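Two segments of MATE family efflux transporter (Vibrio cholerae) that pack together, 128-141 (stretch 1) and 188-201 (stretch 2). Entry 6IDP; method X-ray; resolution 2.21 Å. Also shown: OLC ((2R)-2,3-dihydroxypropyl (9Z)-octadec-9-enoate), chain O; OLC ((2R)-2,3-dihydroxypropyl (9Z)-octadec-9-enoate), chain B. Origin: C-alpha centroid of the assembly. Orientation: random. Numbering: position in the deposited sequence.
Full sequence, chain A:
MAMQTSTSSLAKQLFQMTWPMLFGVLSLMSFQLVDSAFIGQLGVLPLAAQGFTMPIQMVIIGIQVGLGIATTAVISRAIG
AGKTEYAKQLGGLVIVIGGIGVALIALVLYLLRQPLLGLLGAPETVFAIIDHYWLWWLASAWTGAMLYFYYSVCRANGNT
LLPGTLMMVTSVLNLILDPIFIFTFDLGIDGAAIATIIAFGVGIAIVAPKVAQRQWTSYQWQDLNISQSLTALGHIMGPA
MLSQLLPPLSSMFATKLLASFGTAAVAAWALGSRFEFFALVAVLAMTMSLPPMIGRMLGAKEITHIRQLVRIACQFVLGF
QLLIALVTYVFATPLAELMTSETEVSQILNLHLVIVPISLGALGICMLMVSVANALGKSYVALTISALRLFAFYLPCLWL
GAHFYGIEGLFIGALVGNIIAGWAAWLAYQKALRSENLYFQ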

# COMPACT_ATOMS: atom_id res chain seq x y z
N ALA A 128 30.56 -2.17 -0.57
CA ALA A 128 31.15 -1.91 -1.88
C ALA A 128 30.09 -1.78 -2.97
O ALA A 128 30.19 -0.94 -3.87
N ILE A 129 29.06 -2.62 -2.89
CA ILE A 129 27.99 -2.62 -3.88
C ILE A 129 26.99 -1.50 -3.63
O ILE A 129 26.51 -0.86 -4.57
N ILE A 130 26.69 -1.24 -2.36
CA ILE A 130 25.73 -0.20 -1.98
C ILE A 130 26.22 1.20 -2.38
O ILE A 130 25.41 2.08 -2.70
N ASP A 131 27.53 1.39 -2.37
CA ASP A 131 28.14 2.68 -2.72
C ASP A 131 27.68 3.19 -4.08
O ASP A 131 27.52 4.40 -4.27
N HIS A 132 27.46 2.28 -5.02
CA HIS A 132 27.01 2.68 -6.35
C HIS A 132 25.55 2.29 -6.61
O HIS A 132 24.86 2.95 -7.38
N TYR A 133 25.08 1.23 -5.96
CA TYR A 133 23.71 0.77 -6.18
C TYR A 133 22.67 1.76 -5.66
O TYR A 133 21.67 2.02 -6.32
N TRP A 134 22.92 2.32 -4.48
CA TRP A 134 21.95 3.24 -3.88
C TRP A 134 21.85 4.56 -4.63
O TRP A 134 20.83 5.24 -4.56
N LEU A 135 22.91 4.92 -5.35
CA LEU A 135 22.86 6.10 -6.21
C LEU A 135 21.75 5.94 -7.24
O LEU A 135 20.85 6.77 -7.34
N TRP A 136 21.81 4.84 -8.00
CA TRP A 136 20.78 4.55 -8.99
C TRP A 136 19.44 4.24 -8.34
O TRP A 136 18.39 4.67 -8.83
N TRP A 137 19.47 3.50 -7.23
CA TRP A 137 18.22 3.04 -6.62
C TRP A 137 17.44 4.17 -5.96
O TRP A 137 16.22 4.22 -6.08
N LEU A 138 18.13 5.05 -5.24
CA LEU A 138 17.46 6.19 -4.62
C LEU A 138 16.87 7.11 -5.69
O LEU A 138 15.82 7.72 -5.48
N ALA A 139 17.55 7.18 -6.83
CA ALA A 139 17.06 7.96 -7.96
C ALA A 139 15.77 7.36 -8.51
O ALA A 139 14.86 8.08 -8.92
N SER A 140 15.70 6.03 -8.51
CA SER A 140 14.51 5.32 -8.95
C SER A 140 13.39 5.47 -7.93
O SER A 140 12.21 5.51 -8.29
N ALA A 141 13.76 5.56 -6.65
CA ALA A 141 12.77 5.75 -5.59
C ALA A 141 12.13 7.13 -5.70
O ALA A 141 10.93 7.29 -5.49
N GLY A 188 23.88 -5.30 -14.18
CA GLY A 188 23.49 -6.15 -13.08
C GLY A 188 22.53 -5.52 -12.10
O GLY A 188 21.39 -5.20 -12.44
N ILE A 189 23.00 -5.34 -10.87
CA ILE A 189 22.17 -4.80 -9.80
C ILE A 189 21.79 -3.35 -10.11
O ILE A 189 20.67 -2.92 -9.83
N ASP A 190 22.70 -2.59 -10.72
CA ASP A 190 22.41 -1.21 -11.10
C ASP A 190 21.42 -1.17 -12.25
O ASP A 190 20.59 -0.26 -12.33
N GLY A 191 21.50 -2.16 -13.14
CA GLY A 191 20.64 -2.22 -14.31
C GLY A 191 19.15 -2.27 -13.98
O GLY A 191 18.34 -1.70 -14.71
N ALA A 192 18.80 -2.95 -12.90
CA ALA A 192 17.41 -3.05 -12.47
C ALA A 192 16.87 -1.69 -12.07
O ALA A 192 15.73 -1.34 -12.39
N ALA A 193 17.68 -0.92 -11.35
CA ALA A 193 17.29 0.41 -10.91
C ALA A 193 17.18 1.37 -12.09
O ALA A 193 16.28 2.20 -12.15
N ILE A 194 18.11 1.24 -13.04
CA ILE A 194 18.11 2.06 -14.24
C ILE A 194 16.87 1.77 -15.09
O ILE A 194 16.25 2.68 -15.63
N ALA A 195 16.52 0.49 -15.20
CA ALA A 195 15.31 0.09 -15.92
C ALA A 195 14.07 0.70 -15.26
O ALA A 195 13.12 1.08 -15.94
N THR A 196 14.09 0.80 -13.94
CA THR A 196 12.99 1.39 -13.19
C THR A 196 12.90 2.90 -13.40
O THR A 196 11.81 3.45 -13.56
N ILE A 197 14.05 3.57 -13.42
CA ILE A 197 14.09 5.02 -13.64
C ILE A 197 13.48 5.37 -15.00
O ILE A 197 12.67 6.29 -15.10
N ILE A 198 13.86 4.62 -16.03
CA ILE A 198 13.36 4.89 -17.37
C ILE A 198 11.87 4.61 -17.47
O ILE A 198 11.11 5.43 -18.00
N ALA A 199 11.44 3.47 -16.95
CA ALA A 199 10.03 3.09 -16.94
C ALA A 199 9.16 4.14 -16.24
O ALA A 199 8.20 4.65 -16.82
N PHE A 200 9.50 4.45 -14.99
CA PHE A 200 8.77 5.46 -14.23
C PHE A 200 8.93 6.84 -14.85
O PHE A 200 8.06 7.70 -14.73
N GLY A 201 10.06 7.06 -15.52
CA GLY A 201 10.33 8.32 -16.18
C GLY A 201 9.40 8.53 -17.36
O GLY A 201 8.89 9.63 -17.58

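Two helices that run side by side in a membrane protein can interlock when a small side chain on one helix fits among larger ones on the other, and these segments of a MATE family efflux transporter illustrate the principle. The helix axes run nearly parallel, 18° apart, and come within 8.3 Å of each other; the contact buries 610 Å² in all. The backbones come nearest where a small residue faces a larger one: the CA atoms of Ser-140 and Ile-197 lie 4.7 Å apart, and those of Trp-137 and Ala-193 5.1 Å.

Knob-into-hole packing sets the middle of the interface. Ala-193, whose CA-to-CB bond points toward the other helix, fits among Tyr-133, Trp-136, Trp-137 and Ser-140. Ala-193 CB is 3.8 Å from Trp-136 CB and 3.9 Å from Trp-137 N, so a methyl group meets backbone as well as side chain. The reciprocal knob is Trp-136, also directed toward its partner, which sits among Asp-190, Ala-193, Ile-194 and Ile-197.

The aromatic rings add CH-pi contacts. With chi1 m and chi2 at 102°, Trp-136 presents one face to Ile-194, whose CG1 lies 3.9 Å from the centroid of the six-membered ring. Ile-194 starts out sideways, but its m, t rotamer brings its end nearer. Tyr-133, with chi1 t, likewise reaches in from a sideways start, and CG1 of Ile-189 (t, p) stands over one face of its ring, 3.6 Å from the centroid and 16° off the normal.

Aliphatic side chains make further contacts. Ile-129 (m, t) meets Ile-189 at one end of the contact, CG2 to CG2 at 4.0 Å. Farther along, Ile-197 (m, t) extends its CD1 to 3.8 Å from Ala-139 CB and 3.5 Å from Trp-136 O, while its CG1 lies 3.6 Å from Ser-140 CB. Thr-196, chi1 m, points toward the first helix and places CG2 4.0 Å from Ser-140 CB.

Polar pairing across the helices is concentrated on Asp-190. Its CA-to-CB bond points sideways, but with chi1 m the carboxylate comes nearer the first helix, where His-132, with chi1 p, directs ND1 at it: the hydrogen bond from His-132 ND1 to Asp-190 OD2 is 2.9 Å, and a weak one to Asp-190 OD1 is 3.2 Å. The carboxylate is thus engaged near the plane of the imidazole, at the ring edge. Asp-190 OD1 also lies 3.3 Å from Tyr-133 CA, showing how closely the acid fits against the backbone. Ser-140, chi1 p and pointing toward the second helix, instead turns its hydroxyl back to its own helix, where OG donates a very short 2.4 Å hydrogen bond to Trp-137 O.

Bound lipid completes the packing at the far end. Phe-200, chi1 m, brings its ring edge to Ser-140, with CD2 4.1 Å from Ser-140 O. Phe-200 CZ lies 3.4 Å from C18 of the OLC in chain O, and Phe-200 CE1 3.5 Å from C18 of the OLC in chain B, so acyl chains continue the apolar surface beyond the protein side chains.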

# COMPACT_ATOMS: atom_id res chain seq x y z
CB ALA A 128 32.14 -3.01 -2.24
CB ILE A 129 27.25 -3.98 -3.90
CG1 ILE A 129 28.24 -5.13 -4.14
CG2 ILE A 129 26.17 -3.99 -4.98
CD1 ILE A 129 27.58 -6.48 -4.26
CB ILE A 130 25.42 -0.25 -0.46
CG1 ILE A 130 24.05 -0.89 -0.20
CG2 ILE A 130 25.42 1.14 0.17
CD1 ILE A 130 23.89 -2.25 -0.82
CB ASP A 131 29.67 2.58 -2.70
CG ASP A 131 30.27 3.03 -1.38
OD1 ASP A 131 29.61 3.81 -0.66
OD2 ASP A 131 31.40 2.61 -1.07
CB HIS A 132 27.92 2.09 -7.43
CG HIS A 132 28.03 0.59 -7.38
ND1 HIS A 132 27.15 -0.24 -8.03
CD2 HIS A 132 28.93 -0.21 -6.77
CE1 HIS A 132 27.49 -1.50 -7.82
NE2 HIS A 132 28.57 -1.51 -7.05
CB TYR A 133 23.47 -0.61 -5.55
CG TYR A 133 22.05 -1.09 -5.71
CD1 TYR A 133 21.45 -1.13 -6.97
CD2 TYR A 133 21.31 -1.51 -4.62
CE1 TYR A 133 20.15 -1.57 -7.12
CE2 TYR A 133 20.00 -1.96 -4.77
CZ TYR A 133 19.43 -1.98 -6.02
OH TYR A 133 18.14 -2.42 -6.18
CB TRP A 134 22.29 3.51 -2.41
CG TRP A 134 21.79 2.45 -1.48
CD1 TRP A 134 21.43 1.17 -1.81
CD2 TRP A 134 21.59 2.56 -0.06
NE1 TRP A 134 21.02 0.49 -0.69
CE2 TRP A 134 21.10 1.32 0.39
CE3 TRP A 134 21.77 3.60 0.86
CZ2 TRP A 134 20.80 1.08 1.73
CZ3 TRP A 134 21.46 3.36 2.19
CH2 TRP A 134 20.98 2.11 2.61
CB LEU A 135 24.20 6.32 -6.91
CG LEU A 135 25.33 6.81 -6.00
CD1 LEU A 135 26.64 6.91 -6.76
CD2 LEU A 135 24.95 8.15 -5.38
CB TRP A 136 21.22 3.37 -9.86
CG TRP A 136 22.45 3.63 -10.68
CD1 TRP A 136 23.71 3.19 -10.42
CD2 TRP A 136 22.53 4.40 -11.89
NE1 TRP A 136 24.57 3.63 -11.39
CE2 TRP A 136 23.87 4.38 -12.30
CE3 TRP A 136 21.59 5.10 -12.65
CZ2 TRP A 136 24.31 5.03 -13.45
CZ3 TRP A 136 22.03 5.74 -13.80
CH2 TRP A 136 23.37 5.70 -14.19
CB TRP A 137 18.49 1.93 -5.61
CG TRP A 137 17.20 1.41 -5.06
CD1 TRP A 137 16.42 0.43 -5.59
CD2 TRP A 137 16.52 1.88 -3.89
NE1 TRP A 137 15.30 0.25 -4.82
CE2 TRP A 137 15.33 1.13 -3.77
CE3 TRP A 137 16.79 2.87 -2.94
CZ2 TRP A 137 14.43 1.33 -2.74
CZ3 TRP A 137 15.89 3.06 -1.91
CH2 TRP A 137 14.73 2.29 -1.82
CB LEU A 138 18.42 6.97 -3.71
CG LEU A 138 18.66 6.36 -2.33
CD1 LEU A 138 19.82 7.05 -1.62
CD2 LEU A 138 17.39 6.44 -1.49
CB ALA A 139 18.12 8.03 -9.05
CB SER A 140 14.81 3.83 -9.17
OG SER A 140 15.06 3.18 -7.93
CB ALA A 141 13.42 5.56 -4.23
CB ILE A 189 22.89 -4.91 -8.43
CG1 ILE A 189 21.93 -4.63 -7.27
CG2 ILE A 189 24.14 -4.03 -8.37
CD1 ILE A 189 20.83 -5.66 -7.13
CB ASP A 190 23.69 -0.47 -11.47
CG ASP A 190 24.62 -0.27 -10.29
OD1 ASP A 190 24.19 -0.50 -9.14
OD2 ASP A 190 25.79 0.12 -10.51
CB ALA A 192 17.28 -4.04 -11.32
CB ALA A 193 18.29 0.94 -9.89
CB ILE A 194 19.38 1.82 -15.08
CG1 ILE A 194 20.61 2.25 -14.28
CG2 ILE A 194 19.31 2.58 -16.40
CD1 ILE A 194 21.92 1.82 -14.90
CB ALA A 195 15.19 -1.42 -15.97
CB THR A 196 13.12 1.09 -11.68
OG1 THR A 196 13.14 -0.33 -11.47
CG2 THR A 196 11.96 1.70 -10.90
CB ILE A 197 15.53 5.58 -13.57
CG1 ILE A 197 16.12 5.37 -12.18
CG2 ILE A 197 15.54 7.06 -13.93
CD1 ILE A 197 17.59 5.73 -12.07
CB ILE A 198 14.12 4.06 -18.42
CG1 ILE A 198 15.61 4.36 -18.35
CG2 ILE A 198 13.58 4.34 -19.82
CD1 ILE A 198 16.44 3.61 -19.36
CB ALA A 199 9.85 1.73 -16.28
CB PHE A 200 9.24 5.48 -12.78
CG PHE A 200 8.72 4.34 -11.95
CD1 PHE A 200 7.64 3.59 -12.38
CD2 PHE A 200 9.31 4.03 -10.74
CE1 PHE A 200 7.16 2.54 -11.61
CE2 PHE A 200 8.84 2.99 -9.97
CZ PHE A 200 7.76 2.25 -10.40
C18 OLC O . 8.15 -1.03 -11.25
C17 OLC O . 8.16 -1.58 -9.84
C16 OLC O . 8.94 -0.66 -8.92
C15 OLC O . 8.38 -0.78 -7.52
C14 OLC O . 8.75 0.45 -6.72
C18 OLC B . 4.07 3.52 -10.21
C10 OLC B . 2.35 1.15 -3.80
C9 OLC B . 1.08 0.99 -3.37
C17 OLC B . 4.09 4.00 -8.77
C11 OLC B . 3.08 2.45 -3.55
C8 OLC B . 0.38 2.10 -2.62
C16 OLC B . 5.52 4.07 -8.29
C12 OLC B . 4.40 2.45 -4.29
C15 OLC B . 5.58 3.79 -6.80
C13 OLC B . 4.16 2.05 -5.73
C14 OLC B . 5.42 2.30 -6.55